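Local structure of ribonuclease mar1, putative (Trypanosoma cruzi, 1YZV) at residues Arg11-Tyr16 against Gly167-Thr172; Gln126-Leu131 against Lys136-Ala141. The protein is of unproven function but belongs to the isochorismatase superfamily and may be a ribonuclease. One frame throughout, in Å; residues are numbered along the deposited sequence.

In the fold
Both contacts are buried and lean on the same parallel sheet, through its neighbouring strands 137-146 and 168-171. Interaction 2 is local, joining the helix and second strand of a beta-alpha-beta unit, and is apolar apart from one backbone hydrogen bond. Interaction 1 joins residues far apart in sequence: the N-terminal segment meets strand 168-171, outermost on its side of the sheet within the chain, through a single tyrosine, and its chemistry is mixed, a hydroxyl gripping a backbone N-H amid leucine side chains. The two meet where Val139 packs on Tyr169 and Lys137 NZ lies 2.8 Å from Leu12 O, a probable hydrogen bond, so strand 137-146 has helix and N-terminal segment on its two faces.

Interaction 1 (Arg11-Tyr16 against Gly167-Thr172); sequences RLLKHY and GCYIST
The N-terminal segment of this isochorismatase-like fold lies over one face of the parallel sheet, where Tyr169 of strand 168-171 meets Arg11, Leu12 and Leu13. The tyrosine CB points toward the segment and its CG sits between the backbone N and the carbonyl carbon (chi1 67°), a setting that carries the phenol away from the strand to the passing backbone. At the end of the ring the hydroxyl receives a hydrogen bond from Leu13 N, with Leu13 N and Tyr169 OH 2.9 Å apart. The donor lies at the ring edge, near its plane, but the bond is clearly bent, with an angle of 131° at the hydrogen. The stronger polar partner of the same oxygen is Gln179 OE1, from helix 173-181, and the hydroxyl therefore links the N-terminal segment, the sheet and that helix.

In the six-stranded parallel sheet, 168-171 is an outermost strand within the chain, bordered by strand 137-146. Around the hydroxyl the fit is close: Leu12 CA comes within 3.3 Å of Tyr169 OH, and Leu13 CG stands 3.6 Å from that oxygen. The Leu12 side chain crosses the tyrosine at about a right angle, bringing its CD2 branch to 4.1 Å from Tyr169 CZ. Farther back along the ring, Arg11 O approaches Tyr169 CE1 obliquely at 3.2 Å. The guanidinium of Arg11 leads away from the strand to the second subunit, where it forms a salt bridge with Asp166 and a cation-pi contact with Trp163 of that subunit.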
ATOM      1  N   ARG A  11      18.307   5.031  -0.094  1.00 38.41           N
ATOM      2  CA  ARG A  11      16.871   5.020  -0.069  1.00 38.03           C
ATOM      3  C   ARG A  11      16.226   6.195   0.669  1.00 34.48           C
ATOM      4  O   ARG A  11      15.220   6.691   0.226  1.00 40.53           O
ATOM      5  CB  ARG A  11      16.310   3.679   0.385  1.00 36.84           C
ATOM      6  CG  ARG A  11      16.584   3.319   1.725  1.00 42.53           C
ATOM      7  CD  ARG A  11      16.075   1.924   1.932  1.00 45.48           C
ATOM      8  NE  ARG A  11      16.821   0.925   1.161  1.00 48.78           N
ATOM      9  CZ  ARG A  11      16.378   0.318   0.060  1.00 46.44           C
ATOM     10  NH1 ARG A  11      15.158   0.530  -0.424  1.00 51.01           N
ATOM     11  NH2 ARG A  11      17.140  -0.597  -0.496  1.00 40.85           N
ATOM     12  N   LEU A  12      16.895   6.725   1.682  1.00 28.29           N
ATOM     13  CA  LEU A  12      16.422   7.880   2.411  1.00 26.81           C
ATOM     14  C   LEU A  12      17.226   9.085   1.952  1.00 26.53           C
ATOM     15  O   LEU A  12      18.212   8.927   1.217  1.00 22.04           O
ATOM     16  CB  LEU A  12      16.626   7.654   3.900  1.00 26.03           C
ATOM     17  CG  LEU A  12      15.802   6.513   4.534  1.00 22.40           C
ATOM     18  CD1 LEU A  12      16.243   6.324   5.941  1.00 21.46           C
ATOM     19  CD2 LEU A  12      14.321   6.778   4.424  1.00 25.45           C
ATOM     20  N   LEU A  13      16.839  10.276   2.421  1.00 26.56           N
ATOM     21  CA  LEU A  13      17.620  11.482   2.161  1.00 23.13           C
ATOM     22  C   LEU A  13      19.039  11.256   2.684  1.00 22.19           C
ATOM     23  O   LEU A  13      19.237  10.576   3.682  1.00 21.84           O
ATOM     24  CB  LEU A  13      17.010  12.678   2.884  1.00 23.24           C
ATOM     25  CG  LEU A  13      15.672  13.170   2.340  1.00 23.73           C
ATOM     26  CD1 LEU A  13      15.012  14.053   3.373  1.00 25.43           C
ATOM     27  CD2 LEU A  13      15.860  13.911   1.021  1.00 29.07           C
ATOM     28  N   LYS A  14      20.013  11.740   1.940  1.00 20.94           N
ATOM     29  CA  LYS A  14      21.403  11.777   2.383  1.00 23.43           C
ATOM     30  C   LYS A  14      21.564  12.878   3.432  1.00 21.57           C
ATOM     31  O   LYS A  14      20.726  13.827   3.548  1.00 20.64           O
ATOM     32  CB  LYS A  14      22.336  12.069   1.209  1.00 23.42           C
ATOM     33  CG  LYS A  14      22.392  10.935   0.163  1.00 29.39           C
ATOM     34  CD  LYS A  14      23.390  11.209  -0.956  1.00 29.84           C
ATOM     35  CE  LYS A  14      23.462  10.040  -1.942  1.00 38.48           C
ATOM     36  NZ  LYS A  14      24.240  10.379  -3.186  1.00 42.49           N
ATOM     37  N   HIS A  15      22.639  12.747   4.198  1.00 21.41           N
ATOM     38  CA  HIS A  15      23.023  13.735   5.167  1.00 21.24           C
ATOM     39  C   HIS A  15      23.231  15.064   4.453  1.00 23.07           C
ATOM     40  O   HIS A  15      23.722  15.092   3.300  1.00 21.90           O
ATOM     41  CB  HIS A  15      24.316  13.305   5.880  1.00 22.56           C
ATOM     42  CG  HIS A  15      24.660  14.170   7.035  1.00 19.57           C
ATOM     43  ND1 HIS A  15      25.271  15.400   6.883  1.00 21.24           N
ATOM     44  CD2 HIS A  15      24.429  14.023   8.359  1.00 20.76           C
ATOM     45  CE1 HIS A  15      25.397  15.971   8.069  1.00 26.50           C
ATOM     46  NE2 HIS A  15      24.847  15.176   8.973  1.00 19.13           N
ATOM     47  N   TYR A  16      22.834  16.148   5.126  1.00 22.13           N
ATOM     48  CA  TYR A  16      22.836  17.448   4.519  1.00 24.76           C
ATOM     49  C   TYR A  16      24.171  17.873   3.929  1.00 27.41           C
ATOM     50  O   TYR A  16      24.185  18.703   2.993  1.00 26.22           O
ATOM     51  CB  TYR A  16      22.325  18.537   5.466  1.00 24.71           C
ATOM     52  CG  TYR A  16      23.179  18.808   6.685  1.00 24.83           C
ATOM     53  CD1 TYR A  16      24.305  19.629   6.609  1.00 24.97           C
ATOM     54  CD2 TYR A  16      22.826  18.293   7.925  1.00 20.05           C
ATOM     55  CE1 TYR A  16      25.119  19.872   7.729  1.00 27.88           C
ATOM     56  CE2 TYR A  16      23.593  18.565   9.065  1.00 23.15           C
ATOM     57  CZ  TYR A  16      24.725  19.408   8.967  1.00 23.19           C
ATOM     58  OH  TYR A  16      25.513  19.623  10.094  1.00 24.18           O
ATOM     59  N   GLY A 167      12.777   6.649  -6.660  1.00 31.72           N
ATOM     60  CA  GLY A 167      13.304   7.810  -5.980  1.00 27.38           C
ATOM     61  C   GLY A 167      12.331   8.868  -5.462  1.00 25.66           C
ATOM     62  O   GLY A 167      12.783   9.883  -4.998  1.00 24.30           O
ATOM     63  N   CYS A 168      11.030   8.566  -5.392  1.00 23.18           N
ATOM     64  CA  CYS A 168      10.065   9.409  -4.733  1.00 22.57           C
ATOM     65  C   CYS A 168       9.469   8.594  -3.602  1.00 26.35           C
ATOM     66  O   CYS A 168       8.966   7.507  -3.834  1.00 28.82           O
ATOM     67  CB  CYS A 168       8.944   9.785  -5.682  1.00 25.13           C
ATOM     68  SG  CYS A 168       7.546  10.612  -4.901  1.00 26.21           S
ATOM     69  N   TYR A 169       9.585   9.086  -2.377  1.00 22.07           N
ATOM     70  CA  TYR A 169       8.810   8.510  -1.281  1.00 23.88           C
ATOM     71  C   TYR A 169       8.154   9.521  -0.357  1.00 21.52           C
ATOM     72  O   TYR A 169       8.361  10.747  -0.462  1.00 21.61           O
ATOM     73  CB  TYR A 169       9.680   7.608  -0.471  1.00 24.11           C
ATOM     74  CG  TYR A 169      10.753   8.331   0.252  1.00 23.78           C
ATOM     75  CD1 TYR A 169      12.009   8.472  -0.331  1.00 29.37           C
ATOM     76  CD2 TYR A 169      10.635   8.590   1.651  1.00 25.73           C
ATOM     77  CE1 TYR A 169      13.037   9.079   0.369  1.00 32.52           C
ATOM     78  CE2 TYR A 169      11.654   9.194   2.361  1.00 26.22           C
ATOM     79  CZ  TYR A 169      12.846   9.510   1.695  1.00 28.97           C
ATOM     80  OH  TYR A 169      13.937  10.037   2.403  1.00 25.38           O
ATOM     81  N   ILE A 170       7.272   9.006   0.479  1.00 19.42           N
ATOM     82  CA  ILE A 170       6.454   9.869   1.321  1.00 22.23           C
ATOM     83  C   ILE A 170       6.908   9.690   2.749  1.00 21.63           C
ATOM     84  O   ILE A 170       6.968   8.541   3.274  1.00 22.37           O
ATOM     85  CB  ILE A 170       4.957   9.490   1.238  1.00 23.09           C
ATOM     86  CG1 ILE A 170       4.516   9.445  -0.211  1.00 26.87           C
ATOM     87  CG2 ILE A 170       4.127  10.419   2.119  1.00 20.69           C
ATOM     88  CD1 ILE A 170       4.492  10.669  -0.800  1.00 46.13           C
ATOM     89  N   SER A 171       7.142  10.817   3.393  1.00 20.65           N
ATOM     90  CA  SER A 171       7.607  10.842   4.782  1.00 21.45           C
ATOM     91  C   SER A 171       6.889  11.971   5.523  1.00 21.18           C
ATOM     92  O   SER A 171       5.821  12.431   5.088  1.00 22.68           O
ATOM     93  CB  SER A 171       9.147  10.984   4.813  1.00 21.88           C
ATOM     94  OG  SER A 171       9.690  10.699   6.091  1.00 19.60           O
ATOM     95  N   THR A 172       7.323  12.237   6.749  1.00 21.63           N
ATOM     96  CA  THR A 172       6.776  13.367   7.538  1.00 20.17           C
ATOM     97  C   THR A 172       7.902  14.330   7.862  1.00 19.40           C
ATOM     98  O   THR A 172       9.046  13.923   7.955  1.00 19.22           O
ATOM     99  CB  THR A 172       6.080  12.898   8.839  1.00 22.54           C
ATOM    100  OG1 THR A 172       6.999  12.143   9.620  1.00 22.17           O
ATOM    101  CG2 THR A 172       4.853  12.057   8.530  1.00 21.51           C
TER

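Interaction 2 (Gln126-Leu131 against Lys136-Ala141); sequences QTAAAL and KKVVIA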
ATOM      1  N   GLN A 126       2.266  16.582  -9.661  1.00 22.29           N
ATOM      2  CA  GLN A 126       2.941  16.882 -10.908  1.00 21.31           C
ATOM      3  C   GLN A 126       4.409  17.348 -10.752  1.00 20.35           C
ATOM      4  O   GLN A 126       5.242  17.060 -11.595  1.00 22.23           O
ATOM      5  CB  GLN A 126       2.130  17.872 -11.780  1.00 19.29           C
ATOM      6  CG  GLN A 126       0.745  17.313 -12.089  1.00 19.39           C
ATOM      7  CD  GLN A 126      -0.003  18.034 -13.142  1.00 23.73           C
ATOM      8  OE1 GLN A 126       0.589  18.641 -14.057  1.00 21.53           O
ATOM      9  NE2 GLN A 126      -1.335  17.975 -13.045  1.00 19.99           N
ATOM     10  N   THR A 127       4.710  18.047  -9.673  1.00 22.86           N
ATOM     11  CA  THR A 127       6.092  18.431  -9.350  1.00 22.24           C
ATOM     12  C   THR A 127       6.944  17.199  -9.051  1.00 22.35           C
ATOM     13  O   THR A 127       8.070  17.094  -9.518  1.00 20.77           O
ATOM     14  CB  THR A 127       6.122  19.453  -8.173  1.00 20.73           C
ATOM     15  OG1 THR A 127       5.349  20.623  -8.503  1.00 22.04           O
ATOM     16  CG2 THR A 127       7.544  19.869  -7.821  1.00 26.37           C
ATOM     17  N   ALA A 128       6.419  16.269  -8.256  1.00 22.64           N
ATOM     18  CA  ALA A 128       7.126  15.028  -7.950  1.00 20.94           C
ATOM     19  C   ALA A 128       7.450  14.286  -9.242  1.00 20.49           C
ATOM     20  O   ALA A 128       8.574  13.825  -9.415  1.00 22.51           O
ATOM     21  CB  ALA A 128       6.311  14.118  -7.021  1.00 22.67           C
ATOM     22  N   ALA A 129       6.460  14.150 -10.112  1.00 20.70           N
ATOM     23  CA  ALA A 129       6.658  13.467 -11.362  1.00 20.75           C
ATOM     24  C   ALA A 129       7.743  14.136 -12.192  1.00 20.30           C
ATOM     25  O   ALA A 129       8.578  13.453 -12.787  1.00 20.97           O
ATOM     26  CB  ALA A 129       5.333  13.389 -12.155  1.00 21.55           C
ATOM     27  N   ALA A 130       7.681  15.460 -12.299  1.00 20.16           N
ATOM     28  CA  ALA A 130       8.683  16.234 -13.055  1.00 22.09           C
ATOM     29  C   ALA A 130      10.117  16.077 -12.479  1.00 23.99           C
ATOM     30  O   ALA A 130      11.080  15.890 -13.225  1.00 23.62           O
ATOM     31  CB  ALA A 130       8.277  17.709 -13.091  1.00 24.17           C
ATOM     32  N   LEU A 131      10.246  16.075 -11.150  1.00 22.09           N
ATOM     33  CA  LEU A 131      11.513  15.840 -10.495  1.00 22.93           C
ATOM     34  C   LEU A 131      12.014  14.422 -10.739  1.00 25.11           C
ATOM     35  O   LEU A 131      13.204  14.201 -10.978  1.00 24.15           O
ATOM     36  CB  LEU A 131      11.414  16.117  -8.975  1.00 23.09           C
ATOM     37  CG  LEU A 131      11.246  17.599  -8.649  1.00 22.73           C
ATOM     38  CD1 LEU A 131      10.773  17.761  -7.217  1.00 21.81           C
ATOM     39  CD2 LEU A 131      12.591  18.357  -8.878  1.00 25.19           C
ATOM     40  N   LYS A 136      15.956  13.252  -9.897  1.00 26.14           N
ATOM     41  CA  LYS A 136      16.185  13.732  -8.548  1.00 24.89           C
ATOM     42  C   LYS A 136      15.452  12.813  -7.554  1.00 26.81           C
ATOM     43  O   LYS A 136      14.428  12.224  -7.882  1.00 28.50           O
ATOM     44  CB  LYS A 136      15.676  15.167  -8.404  1.00 25.76           C
ATOM     45  CG  LYS A 136      16.226  16.186  -9.421  1.00 28.83           C
ATOM     46  CD  LYS A 136      17.706  16.403  -9.241  1.00 23.81           C
ATOM     47  CE  LYS A 136      18.259  17.449 -10.190  1.00 28.58           C
ATOM     48  NZ  LYS A 136      19.708  17.758  -9.860  1.00 23.41           N
ATOM     49  N   LYS A 137      15.950  12.757  -6.329  1.00 25.09           N
ATOM     50  CA  LYS A 137      15.249  12.136  -5.205  1.00 25.18           C
ATOM     51  C   LYS A 137      14.252  13.151  -4.718  1.00 22.55           C
ATOM     52  O   LYS A 137      14.538  14.355  -4.688  1.00 26.45           O
ATOM     53  CB  LYS A 137      16.244  11.791  -4.068  1.00 24.89           C
ATOM     54  CG  LYS A 137      15.556  11.152  -2.795  1.00 27.25           C
ATOM     55  CD  LYS A 137      16.592  10.799  -1.711  1.00 33.92           C
ATOM     56  CE  LYS A 137      17.350   9.477  -2.009  1.00 36.19           C
ATOM     57  NZ  LYS A 137      18.761   9.504  -1.454  1.00 34.37           N
ATOM     58  N   VAL A 138      13.035  12.714  -4.471  1.00 26.19           N
ATOM     59  CA  VAL A 138      12.002  13.628  -3.974  1.00 22.83           C
ATOM     60  C   VAL A 138      11.223  12.992  -2.814  1.00 23.26           C
ATOM     61  O   VAL A 138      10.843  11.816  -2.864  1.00 22.47           O
ATOM     62  CB  VAL A 138      11.095  14.202  -5.131  1.00 26.80           C
ATOM     63  CG1 VAL A 138      10.588  13.164  -6.030  1.00 30.40           C
ATOM     64  CG2 VAL A 138       9.938  15.049  -4.586  1.00 29.11           C
ATOM     65  N   VAL A 139      11.130  13.724  -1.704  1.00 20.50           N
ATOM     66  CA  VAL A 139      10.476  13.230  -0.502  1.00 21.50           C
ATOM     67  C   VAL A 139       9.330  14.144  -0.190  1.00 20.60           C
ATOM     68  O   VAL A 139       9.520  15.383  -0.134  1.00 22.88           O
ATOM     69  CB  VAL A 139      11.471  13.176   0.676  1.00 22.87           C
ATOM     70  CG1 VAL A 139      10.825  12.488   1.911  1.00 22.53           C
ATOM     71  CG2 VAL A 139      12.664  12.423   0.225  1.00 28.07           C
ATOM     72  N   ILE A 140       8.137  13.571  -0.178  1.00 21.14           N
ATOM     73  CA  ILE A 140       6.936  14.318   0.106  1.00 21.21           C
ATOM     74  C   ILE A 140       6.816  14.403   1.657  1.00 20.23           C
ATOM     75  O   ILE A 140       6.812  13.383   2.328  1.00 23.24           O
ATOM     76  CB  ILE A 140       5.683  13.644  -0.510  1.00 20.78           C
ATOM     77  CG1 ILE A 140       5.882  13.288  -1.981  1.00 25.33           C
ATOM     78  CG2 ILE A 140       4.439  14.479  -0.303  1.00 20.69           C
ATOM     79  CD1 ILE A 140       6.173  14.437  -2.842  1.00 25.67           C
ATOM     80  N   ALA A 141       6.582  15.602   2.194  1.00 20.23           N
ATOM     81  CA  ALA A 141       6.242  15.734   3.621  1.00 18.68           C
ATOM     82  C   ALA A 141       4.740  15.731   3.735  1.00 21.41           C
ATOM     83  O   ALA A 141       4.103  16.781   3.615  1.00 21.10           O
ATOM     84  CB  ALA A 141       6.817  17.022   4.213  1.00 21.29           C
TER
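Leu131 and Val138 form the close-packed part of this helix-to-strand contact, crossing at about a right angle so that Leu131 CD1 rests 3.9 Å from Val138 CG2. That valine methyl is anti to the backbone N, while CG1 takes the position between N and the carbonyl carbon (chi1 49°) and meets the helix backbone instead, Val138 CG1 lying 4.0 Å from Ala128 O. One turn back, the small Ala128 contributes its methyl, CB, 4.2 Å from Ile140 CD1 in a looser touch. Leu115 of strand 110-118 packs against both Val138 and Ile140, continuing the apolar layer.

On the Lys136 side of Leu131 the contact is polar and partly exposed. Lys136 N donates to Leu131 O across 3.1 Å. The bond is nearly straight at the hydrogen (168°). Its donor is nevertheless tilted 32° from the carbonyl plane. The Lys136 side chain bends at its second torsion, and its amine turns from the helix to the carbonyl oxygens of Val105 and Val110. With helix 126-131 and strand 137-141 running nearly antiparallel, their axes 8.5 Å apart, this is part of a beta-alpha-beta crossover, built from strand 110-118, helix 120-133 and strand 137-146.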